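Local coordinates for protein coclaurine N-methyltransferase (Coptis japonica, PDB 6GKV) that transfers a methyl group from S-adenosyl-L-methionine to the ring nitrogen of coclaurine and related tetrahydroisoquinolines in alkaloid biosynthesis, at residues A[124-129]-A[190-195]. Sequence-based numbering, arbitrary orientation.
Sequences GQSVLD and TYDRIL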
loop_
_atom_site.group_PDB
_atom_site.type_symbol
_atom_site.label_atom_id
_atom_site.label_comp_id
_atom_site.label_asym_id
_atom_site.label_seq_id
_atom_site.Cartn_x
_atom_site.Cartn_y
_atom_site.Cartn_z
ATOM N N GLY A 124 8.319 -11.397 -29.793
ATOM C CA GLY A 124 8.149 -12.845 -29.859
ATOM C C GLY A 124 7.304 -13.517 -28.788
ATOM O O GLY A 124 7.553 -14.672 -28.440
ATOM N N GLN A 125 6.292 -12.822 -28.275
ATOM C CA GLN A 125 5.611 -13.288 -27.063
ATOM C C GLN A 125 4.187 -13.790 -27.270
ATOM O O GLN A 125 3.531 -13.461 -28.251
ATOM C CB GLN A 125 5.615 -12.175 -26.005
ATOM C CG GLN A 125 6.737 -12.343 -24.982
ATOM C CD GLN A 125 7.388 -11.042 -24.597
ATOM O OE1 GLN A 125 6.748 -9.993 -24.602
ATOM N NE2 GLN A 125 8.682 -11.098 -24.283
ATOM N N SER A 126 3.731 -14.612 -26.330
ATOM C CA SER A 126 2.361 -15.114 -26.312
ATOM C C SER A 126 1.527 -14.270 -25.355
ATOM O O SER A 126 1.812 -14.235 -24.158
ATOM C CB SER A 126 2.343 -16.572 -25.871
ATOM O OG SER A 126 3.045 -16.686 -24.638
ATOM N N VAL A 127 0.499 -13.596 -25.861
ATOM C CA VAL A 127 -0.202 -12.601 -25.044
ATOM C C VAL A 127 -1.666 -12.953 -24.801
ATOM O O VAL A 127 -2.408 -13.231 -25.735
ATOM C CB VAL A 127 -0.132 -11.219 -25.697
ATOM C CG1 VAL A 127 -0.771 -10.142 -24.790
ATOM C CG2 VAL A 127 1.294 -10.873 -26.016
ATOM N N LEU A 128 -2.067 -12.932 -23.533
ATOM C CA LEU A 128 -3.447 -13.197 -23.126
ATOM C C LEU A 128 -4.133 -11.933 -22.630
ATOM O O LEU A 128 -3.650 -11.260 -21.714
ATOM C CB LEU A 128 -3.476 -14.255 -22.036
ATOM C CG LEU A 128 -4.820 -14.645 -21.439
ATOM C CD1 LEU A 128 -5.732 -15.174 -22.523
ATOM C CD2 LEU A 128 -4.612 -15.700 -20.354
ATOM N N ASP A 129 -5.269 -11.618 -23.239
ATOM C CA ASP A 129 -6.012 -10.413 -22.908
ATOM C C ASP A 129 -7.310 -10.788 -22.196
ATOM O O ASP A 129 -8.309 -11.107 -22.841
ATOM C CB ASP A 129 -6.283 -9.610 -24.180
ATOM C CG ASP A 129 -6.961 -8.289 -23.906
ATOM O OD1 ASP A 129 -6.926 -7.821 -22.752
ATOM O OD2 ASP A 129 -7.507 -7.701 -24.860
ATOM N N THR A 190 -0.696 -21.606 -21.364
ATOM C CA THR A 190 0.235 -20.819 -20.559
ATOM C C THR A 190 0.946 -19.736 -21.391
ATOM O O THR A 190 1.455 -20.026 -22.479
ATOM C CB THR A 190 1.247 -21.758 -19.895
ATOM O OG1 THR A 190 0.636 -22.359 -18.748
ATOM C CG2 THR A 190 2.449 -21.022 -19.447
ATOM N N TYR A 191 0.970 -18.499 -20.874
ATOM C CA TYR A 191 1.285 -17.301 -21.681
ATOM C C TYR A 191 2.390 -16.399 -21.102
ATOM O O TYR A 191 2.501 -16.271 -19.895
ATOM C CB TYR A 191 0.018 -16.452 -21.868
ATOM C CG TYR A 191 -1.142 -17.144 -22.566
ATOM C CD1 TYR A 191 -2.040 -17.940 -21.855
ATOM C CD2 TYR A 191 -1.343 -16.993 -23.928
ATOM C CE1 TYR A 191 -3.088 -18.568 -22.481
ATOM C CE2 TYR A 191 -2.397 -17.611 -24.563
ATOM C CZ TYR A 191 -3.271 -18.394 -23.835
ATOM O OH TYR A 191 -4.326 -19.006 -24.478
ATOM N N ASP A 192 3.182 -15.756 -21.961
ATOM C CA ASP A 192 4.300 -14.916 -21.495
ATOM C C ASP A 192 3.809 -13.628 -20.864
ATOM O O ASP A 192 4.475 -13.033 -20.015
ATOM C CB ASP A 192 5.248 -14.541 -22.638
ATOM C CG ASP A 192 5.893 -15.742 -23.291
ATOM O OD1 ASP A 192 6.187 -16.738 -22.583
ATOM O OD2 ASP A 192 6.100 -15.677 -24.522
ATOM N N ARG A 193 2.657 -13.163 -21.321
ATOM C CA ARG A 193 2.129 -11.928 -20.788
ATOM C C ARG A 193 0.622 -11.967 -20.762
ATOM O O ARG A 193 -0.039 -12.269 -21.756
ATOM C CB ARG A 193 2.660 -10.737 -21.578
ATOM C CG ARG A 193 3.886 -10.113 -20.886
ATOM C CD ARG A 193 4.945 -9.684 -21.864
ATOM N NE ARG A 193 6.158 -9.184 -21.216
ATOM C CZ ARG A 193 7.140 -9.949 -20.748
ATOM N NH1 ARG A 193 7.064 -11.270 -20.826
ATOM N NH2 ARG A 193 8.200 -9.384 -20.203
ATOM N N ILE A 194 0.103 -11.716 -19.565
ATOM C CA ILE A 194 -1.317 -11.651 -19.334
ATOM C C ILE A 194 -1.677 -10.225 -19.008
ATOM O O ILE A 194 -1.139 -9.631 -18.079
ATOM C CB ILE A 194 -1.752 -12.565 -18.202
ATOM C CG1 ILE A 194 -1.320 -13.996 -18.516
ATOM C CG2 ILE A 194 -3.280 -12.465 -18.000
ATOM C CD1 ILE A 194 -1.512 -14.937 -17.358
ATOM N N LEU A 195 -2.589 -9.685 -19.794
ATOM C CA LEU A 195 -3.016 -8.314 -19.641
ATOM C C LEU A 195 -4.442 -8.289 -19.139
ATOM O O LEU A 195 -5.309 -8.937 -19.708
ATOM C CB LEU A 195 -2.905 -7.584 -20.971
ATOM C CG LEU A 195 -1.509 -7.665 -21.582
ATOM C CD1 LEU A 195 -1.550 -7.186 -23.013
ATOM C CD2 LEU A 195 -0.571 -6.809 -20.773
#
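Leu128 lays its CB over one face of the Tyr191 ring, 3.9 Å from the centroid and 17° off the normal, a CH-pi contact. With CG anti to the backbone N (chi1 178°), the branch runs on past the ring and CD2 reaches CD1. From the Val127/Arg193 pair onward, 126-129 and 193-195 run as parallel strands: Leu128 N donates to Arg193 O (2.8 Å) and Leu195 N to Leu128 O (2.7 Å), the latter almost straight. On the sheet face opposite Leu128, Val127 CG1 meets Leu195 CD1 at 3.5 Å, so both faces of this buried end carry apolar contacts.

Toward Gln125 the contact becomes polar and partly exposed. Asp192 turns back on Ser126: its N donates to Ser126 OG (2.8 Å), while its OD2 accepts from Ser126 N (3.2 Å) from above the carboxylate plane. The Gln125 amide stacks on the Arg193 guanidinium, planes 14° apart, with OE1 3.3 Å from Arg193 CD; Gln122 N and Ala119 O hydrogen-bond Gln125 OE1 and Arg193 NE, respectively. An alanine at Gln125 would probably take the stacked amide off the guanidinium and leave Gln122 N without its side-chain acceptor.

These are neighbouring central strands of the Rossmann-like methyltransferase sheet, with strand 149-154 flanking 126-130 and strand 221-230 flanking 191-197. At the buried end Asp129, whose OD2 hydrogen-bonds Thr138 OG1 of helix 136-143, has its side chain about 5 Å from bound S-adenosyl-L-homocysteine.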